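Local coordinates for peptide synthetase, module 7 (Actinoplanes teichomyceticus, PDB 4TX3), which forms the condensation-like domain of the seventh module of a nonribosomal peptide synthetase, probably acting in glycopeptide assembly by recruiting tailoring oxygenases, at residues A108-G111 / E112-F115; A181-A184 / I185-Q188. One frame throughout, in Å; residues are numbered along the deposited sequence.

Interaction 1: A108-G111 / E112-F115; sequences AERG and EQLF
The carbonyl oxygens of Ala108 and Glu109 accept the backbone N-H groups of Glu112 and Gln113, which close the last turn of helix 103-112 and show how a helix end frays into weaker bonds. Glu112 N is shared between two acceptors, lying 2.9 Å from Ala108 O and 3.3 Å from Glu109 O. Glu109 O in turn takes Gln113 N as a second donor, at 3.2 Å. All three bonds are weak, the N-H of Glu112 making an angle of only 125° with Ala108 O. Gln113 is the first residue after the helix with non-helical backbone angles.

The helix belongs to the connection between strands 96-97 and 123-129, parallel neighbours in one sheet of the condensation domain, and is thus the helical element of a beta-alpha-beta crossover.

Among the polar side chains, Arg110 and Gln113 run side by side in the same direction. Gln113 OE1 sits over one face of the guanidinium, offset toward its rim and 3.2 Å from Arg110 NH1, but the angle is too poor for a hydrogen bond; guanidinium and amide planes stand 69° apart. Arg110 folds back by bends at chi2 (55°) and chi3, which brings its end near Gln113 while NE forms a salt bridge with Glu126 on strand 123-129. With an alanine in place of this arginine, Glu126 would probably lose its cationic mate and Gln113 OE1 the guanidinium face beneath it.

The aliphatic part of Glu112 lies close to the backbone, CG 3.1 Å from Ala108 O. The chain bends at chi2, and its carboxylate reaches Arg37 in a salt bridge, while Arg124 takes the carbonyl of Gln113.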
ATOM      1  N   ALA B 108       6.979 -28.271   7.111  1.00 46.42           N
ATOM      2  CA  ALA B 108       8.107 -28.478   6.210  1.00 42.16           C
ATOM      3  C   ALA B 108       7.793 -29.512   5.131  1.00 45.56           C
ATOM      4  O   ALA B 108       8.080 -29.287   3.955  1.00 49.12           O
ATOM      5  CB  ALA B 108       9.338 -28.894   6.992  1.00 29.40           C
ATOM      6  N   GLU B 109       7.216 -30.644   5.525  1.00 42.07           N
ATOM      7  CA  GLU B 109       6.896 -31.701   4.566  1.00 46.64           C
ATOM      8  C   GLU B 109       5.885 -31.243   3.509  1.00 48.37           C
ATOM      9  O   GLU B 109       6.040 -31.540   2.325  1.00 44.59           O
ATOM     10  CB  GLU B 109       6.354 -32.935   5.285  1.00 50.41           C
ATOM     11  CG  GLU B 109       5.698 -33.943   4.350  1.00 56.64           C
ATOM     12  CD  GLU B 109       4.557 -34.695   5.013  1.00 71.40           C
ATOM     13  OE1 GLU B 109       3.376 -34.396   4.700  1.00 70.17           O
ATOM     14  OE2 GLU B 109       4.841 -35.587   5.846  1.00 79.20           O
ATOM     15  N   ARG B 110       4.858 -30.519   3.943  1.00 45.81           N
ATOM     16  CA  ARG B 110       3.819 -30.027   3.041  1.00 44.12           C
ATOM     17  C   ARG B 110       4.388 -28.994   2.043  1.00 44.18           C
ATOM     18  O   ARG B 110       4.056 -29.011   0.849  1.00 44.25           O
ATOM     19  CB  ARG B 110       2.663 -29.446   3.877  1.00 47.58           C
ATOM     20  CG  ARG B 110       1.487 -28.840   3.115  1.00 47.50           C
ATOM     21  CD  ARG B 110       0.856 -29.788   2.103  1.00 53.27           C
ATOM     22  NE  ARG B 110       0.629 -31.147   2.601  1.00 60.02           N
ATOM     23  CZ  ARG B 110      -0.033 -32.090   1.925  1.00 62.83           C
ATOM     24  NH1 ARG B 110      -0.542 -31.822   0.722  1.00 54.75           N
ATOM     25  NH2 ARG B 110      -0.193 -33.302   2.453  1.00 59.92           N
ATOM     26  N   GLY B 111       5.272 -28.123   2.525  1.00 43.86           N
ATOM     27  CA  GLY B 111       5.903 -27.125   1.680  1.00 34.75           C
ATOM     28  C   GLY B 111       6.993 -27.700   0.777  1.00 44.87           C
ATOM     29  O   GLY B 111       7.367 -27.072  -0.222  1.00 42.10           O
ATOM     30  N   GLU B 112       7.498 -28.889   1.107  1.00 40.67           N
ATOM     31  CA  GLU B 112       8.551 -29.516   0.305  1.00 41.83           C
ATOM     32  C   GLU B 112       8.007 -30.367  -0.837  1.00 39.25           C
ATOM     33  O   GLU B 112       8.709 -30.643  -1.798  1.00 41.84           O
ATOM     34  CB  GLU B 112       9.458 -30.386   1.178  1.00 42.75           C
ATOM     35  CG  GLU B 112      10.474 -29.616   1.988  1.00 48.46           C
ATOM     36  CD  GLU B 112      11.425 -28.818   1.109  1.00 55.77           C
ATOM     37  OE1 GLU B 112      12.376 -29.426   0.555  1.00 58.52           O
ATOM     38  OE2 GLU B 112      11.222 -27.585   0.970  1.00 52.84           O
ATOM     39  N   GLN B 113       6.755 -30.773  -0.723  1.00 36.47           N
ATOM     40  CA  GLN B 113       6.155 -31.699  -1.667  1.00 37.07           C
ATOM     41  C   GLN B 113       6.196 -31.200  -3.126  1.00 32.81           C
ATOM     42  O   GLN B 113       5.799 -30.078  -3.433  1.00 35.38           O
ATOM     43  CB  GLN B 113       4.723 -31.980  -1.227  1.00 34.94           C
ATOM     44  CG  GLN B 113       4.016 -33.030  -2.053  1.00 37.52           C
ATOM     45  CD  GLN B 113       2.581 -33.208  -1.619  1.00 42.83           C
ATOM     46  OE1 GLN B 113       2.241 -33.029  -0.438  1.00 50.89           O
ATOM     47  NE2 GLN B 113       1.727 -33.536  -2.564  1.00 35.67           N
ATOM     48  N   LEU B 114       6.693 -32.035  -4.025  1.00 34.53           N
ATOM     49  CA  LEU B 114       6.928 -31.596  -5.398  1.00 34.65           C
ATOM     50  C   LEU B 114       5.626 -31.501  -6.195  1.00 37.99           C
ATOM     51  O   LEU B 114       4.692 -32.263  -5.954  1.00 36.90           O
ATOM     52  CB  LEU B 114       7.920 -32.538  -6.091  1.00 36.26           C
ATOM     53  CG  LEU B 114       9.307 -32.571  -5.437  1.00 38.10           C
ATOM     54  CD1 LEU B 114      10.281 -33.408  -6.233  1.00 46.27           C
ATOM     55  CD2 LEU B 114       9.852 -31.156  -5.222  1.00 36.04           C
ATOM     56  N   PHE B 115       5.559 -30.539  -7.116  1.00 39.65           N
ATOM     57  CA  PHE B 115       4.434 -30.418  -8.055  1.00 38.45           C
ATOM     58  C   PHE B 115       4.746 -31.126  -9.367  1.00 35.68           C
ATOM     59  O   PHE B 115       5.886 -31.083  -9.836  1.00 43.35           O
ATOM     60  CB  PHE B 115       4.107 -28.940  -8.355  1.00 30.59           C
ATOM     61  CG  PHE B 115       3.612 -28.160  -7.157  1.00 36.27           C
ATOM     62  CD1 PHE B 115       4.518 -27.528  -6.295  1.00 33.16           C
ATOM     63  CD2 PHE B 115       2.251 -28.045  -6.894  1.00 30.26           C
ATOM     64  CE1 PHE B 115       4.073 -26.803  -5.202  1.00 31.28           C
ATOM     65  CE2 PHE B 115       1.793 -27.317  -5.790  1.00 30.49           C
ATOM     66  CZ  PHE B 115       2.700 -26.698  -4.948  1.00 32.91           C
TER

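Interaction 2: A181-A184 / I185-Q188; sequences ADYA and IWEQ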
ATOM      1  N   ALA B 181      -2.913 -14.617 -18.371  1.00 34.82           N
ATOM      2  CA  ALA B 181      -2.850 -14.993 -19.786  1.00 35.01           C
ATOM      3  C   ALA B 181      -2.748 -13.762 -20.695  1.00 38.52           C
ATOM      4  O   ALA B 181      -2.131 -13.824 -21.770  1.00 35.51           O
ATOM      5  CB  ALA B 181      -4.074 -15.829 -20.171  1.00 32.59           C
ATOM      6  N   ASP B 182      -3.368 -12.657 -20.266  1.00 33.16           N
ATOM      7  CA  ASP B 182      -3.299 -11.396 -21.003  1.00 34.06           C
ATOM      8  C   ASP B 182      -1.866 -10.815 -20.976  1.00 35.25           C
ATOM      9  O   ASP B 182      -1.389 -10.270 -21.968  1.00 35.60           O
ATOM     10  CB  ASP B 182      -4.300 -10.386 -20.430  1.00 35.91           C
ATOM     11  CG  ASP B 182      -5.750 -10.912 -20.423  1.00 40.58           C
ATOM     12  OD1 ASP B 182      -6.201 -11.501 -21.431  1.00 41.26           O
ATOM     13  OD2 ASP B 182      -6.445 -10.736 -19.395  1.00 39.05           O
ATOM     14  N   TYR B 183      -1.194 -10.928 -19.833  1.00 34.51           N
ATOM     15  CA  TYR B 183       0.215 -10.548 -19.711  1.00 34.23           C
ATOM     16  C   TYR B 183       1.106 -11.437 -20.591  1.00 36.23           C
ATOM     17  O   TYR B 183       1.972 -10.936 -21.312  1.00 35.82           O
ATOM     18  CB  TYR B 183       0.671 -10.623 -18.245  1.00 34.10           C
ATOM     19  CG  TYR B 183       2.097 -10.190 -18.034  1.00 35.50           C
ATOM     20  CD1 TYR B 183       2.447  -8.841 -18.061  1.00 39.90           C
ATOM     21  CD2 TYR B 183       3.105 -11.127 -17.823  1.00 36.30           C
ATOM     22  CE1 TYR B 183       3.779  -8.436 -17.882  1.00 40.60           C
ATOM     23  CE2 TYR B 183       4.434 -10.739 -17.650  1.00 35.38           C
ATOM     24  CZ  TYR B 183       4.767  -9.394 -17.673  1.00 40.18           C
ATOM     25  OH  TYR B 183       6.090  -9.009 -17.503  1.00 40.40           O
ATOM     26  N   ALA B 184       0.883 -12.751 -20.536  1.00 33.03           N
ATOM     27  CA  ALA B 184       1.664 -13.709 -21.322  1.00 35.76           C
ATOM     28  C   ALA B 184       1.571 -13.442 -22.827  1.00 32.59           C
ATOM     29  O   ALA B 184       2.568 -13.544 -23.550  1.00 31.32           O
ATOM     30  CB  ALA B 184       1.218 -15.137 -21.017  1.00 30.56           C
ATOM     31  N   ILE B 185       0.374 -13.100 -23.290  1.00 31.69           N
ATOM     32  CA  ILE B 185       0.154 -12.859 -24.709  1.00 35.91           C
ATOM     33  C   ILE B 185       0.786 -11.543 -25.121  1.00 34.51           C
ATOM     34  O   ILE B 185       1.254 -11.393 -26.248  1.00 37.16           O
ATOM     35  CB  ILE B 185      -1.344 -12.862 -25.055  1.00 37.86           C
ATOM     36  CG1 ILE B 185      -1.894 -14.287 -24.969  1.00 32.00           C
ATOM     37  CG2 ILE B 185      -1.584 -12.294 -26.455  1.00 34.20           C
ATOM     38  CD1 ILE B 185      -3.396 -14.354 -24.897  1.00 34.30           C
ATOM     39  N   TRP B 186       0.812 -10.601 -24.189  1.00 30.28           N
ATOM     40  CA  TRP B 186       1.486  -9.331 -24.391  1.00 32.74           C
ATOM     41  C   TRP B 186       2.991  -9.510 -24.580  1.00 36.47           C
ATOM     42  O   TRP B 186       3.573  -8.955 -25.523  1.00 32.67           O
ATOM     43  CB  TRP B 186       1.222  -8.419 -23.201  1.00 34.69           C
ATOM     44  CG  TRP B 186       1.885  -7.093 -23.265  1.00 33.04           C
ATOM     45  CD1 TRP B 186       1.604  -6.085 -24.126  1.00 34.92           C
ATOM     46  CD2 TRP B 186       2.910  -6.604 -22.396  1.00 40.69           C
ATOM     47  NE1 TRP B 186       2.392  -4.995 -23.859  1.00 35.23           N
ATOM     48  CE2 TRP B 186       3.203  -5.285 -22.801  1.00 35.31           C
ATOM     49  CE3 TRP B 186       3.608  -7.155 -21.313  1.00 41.05           C
ATOM     50  CZ2 TRP B 186       4.168  -4.508 -22.171  1.00 43.73           C
ATOM     51  CZ3 TRP B 186       4.566  -6.377 -20.681  1.00 49.87           C
ATOM     52  CH2 TRP B 186       4.838  -5.068 -21.114  1.00 53.00           C
ATOM     53  N   GLU B 187       3.616 -10.268 -23.672  1.00 33.09           N
ATOM     54  CA  GLU B 187       5.046 -10.567 -23.770  1.00 33.99           C
ATOM     55  C   GLU B 187       5.361 -11.283 -25.085  1.00 35.88           C
ATOM     56  O   GLU B 187       6.359 -10.984 -25.741  1.00 33.36           O
ATOM     57  CB  GLU B 187       5.540 -11.420 -22.592  1.00 31.70           C
ATOM     58  CG  GLU B 187       7.022 -11.784 -22.734  1.00 32.87           C
ATOM     59  CD  GLU B 187       7.545 -12.696 -21.643  1.00 37.79           C
ATOM     60  OE1 GLU B 187       7.513 -12.263 -20.463  1.00 36.95           O
ATOM     61  OE2 GLU B 187       7.987 -13.839 -21.962  1.00 32.56           O
ATOM     62  N   GLN B 188       4.506 -12.220 -25.475  1.00 32.99           N
ATOM     63  CA  GLN B 188       4.714 -12.907 -26.738  1.00 37.06           C
ATOM     64  C   GLN B 188       4.652 -11.929 -27.915  1.00 38.94           C
ATOM     65  O   GLN B 188       5.488 -11.985 -28.811  1.00 36.53           O
ATOM     66  CB  GLN B 188       3.686 -14.018 -26.923  1.00 37.71           C
ATOM     67  CG  GLN B 188       3.845 -14.751 -28.231  1.00 35.80           C
ATOM     68  CD  GLN B 188       2.663 -15.640 -28.537  1.00 41.54           C
ATOM     69  OE1 GLN B 188       2.707 -16.848 -28.292  1.00 37.15           O
ATOM     70  NE2 GLN B 188       1.597 -15.050 -29.093  1.00 41.76           N
TER
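From Ala181 to Gln188 the backbone makes four successive i to i+4 hydrogen bonds, the straightest running from Glu187 N to Tyr183 O (3.0 Å, 167°) with the donor nearly along the C=O axis. In the others, such as Ile185 N to Ala181 O at 3.0 Å, the donor is tilted out of the carbonyl plane.

Three residues apart, Tyr183 and Trp186 bring their rings together on one side of the helix. Contact is made by the CE1 corner of the tyrosine against the six-membered ring of the indole, with Tyr183 CE1 3.6 Å from Trp186 CZ3. The two side chains cross obliquely, the ring planes standing at 42° and the centroids 5.6 Å apart. Both have CG anti to the backbone N (Tyr183 chi1 -178°), which swings the rings off the helix in a common direction. Phe304 meets the tyrosine ring edge-to-face, and Trp186 NE1 is bonded to the carbonyl oxygen of Pro6.

Elsewhere along the turn, aliphatic carbon rests on backbone oxygen. Ile185 CG1 lies beside the backbone N and comes within 3.2 Å of Ala181 O, while its side chain also touches Pro14. Glu187, extended beyond CG, places OE2 to accept the backbone N-H of Ala21, and Asp182 accepts those of Gln179 and Val11.

Helix 180-191 of the condensation domain thus meets the N-terminal part of the chain through side chain to backbone bonds to Pro6, Val11 and Ala21, and is itself a regular alpha-helix carrying an i, i+3 aromatic pair.

Overall arrangement
From the N terminus, the opening residues come to lie against helix 180-191, reached only much later in sequence. After strands 40-49 and 96-97 comes helix 103-112, where interaction 1 closes the final turn. Strands 123-129 and 134-142 and helix 148-166 follow, and interaction 2 lies in the next helix. Each contact is local, within one or two helical turns, so neither closes a long loop; they stand in series, without nesting or crossing. The centres of interactions 1 and 2 are about 30 Å apart, and their nearest atoms about 18 Å. Residues of interaction 1 join the helix end to strand 123-129; those of interaction 2 join helix 180-191 to the N-terminal part and, at Tyr183, to Phe304.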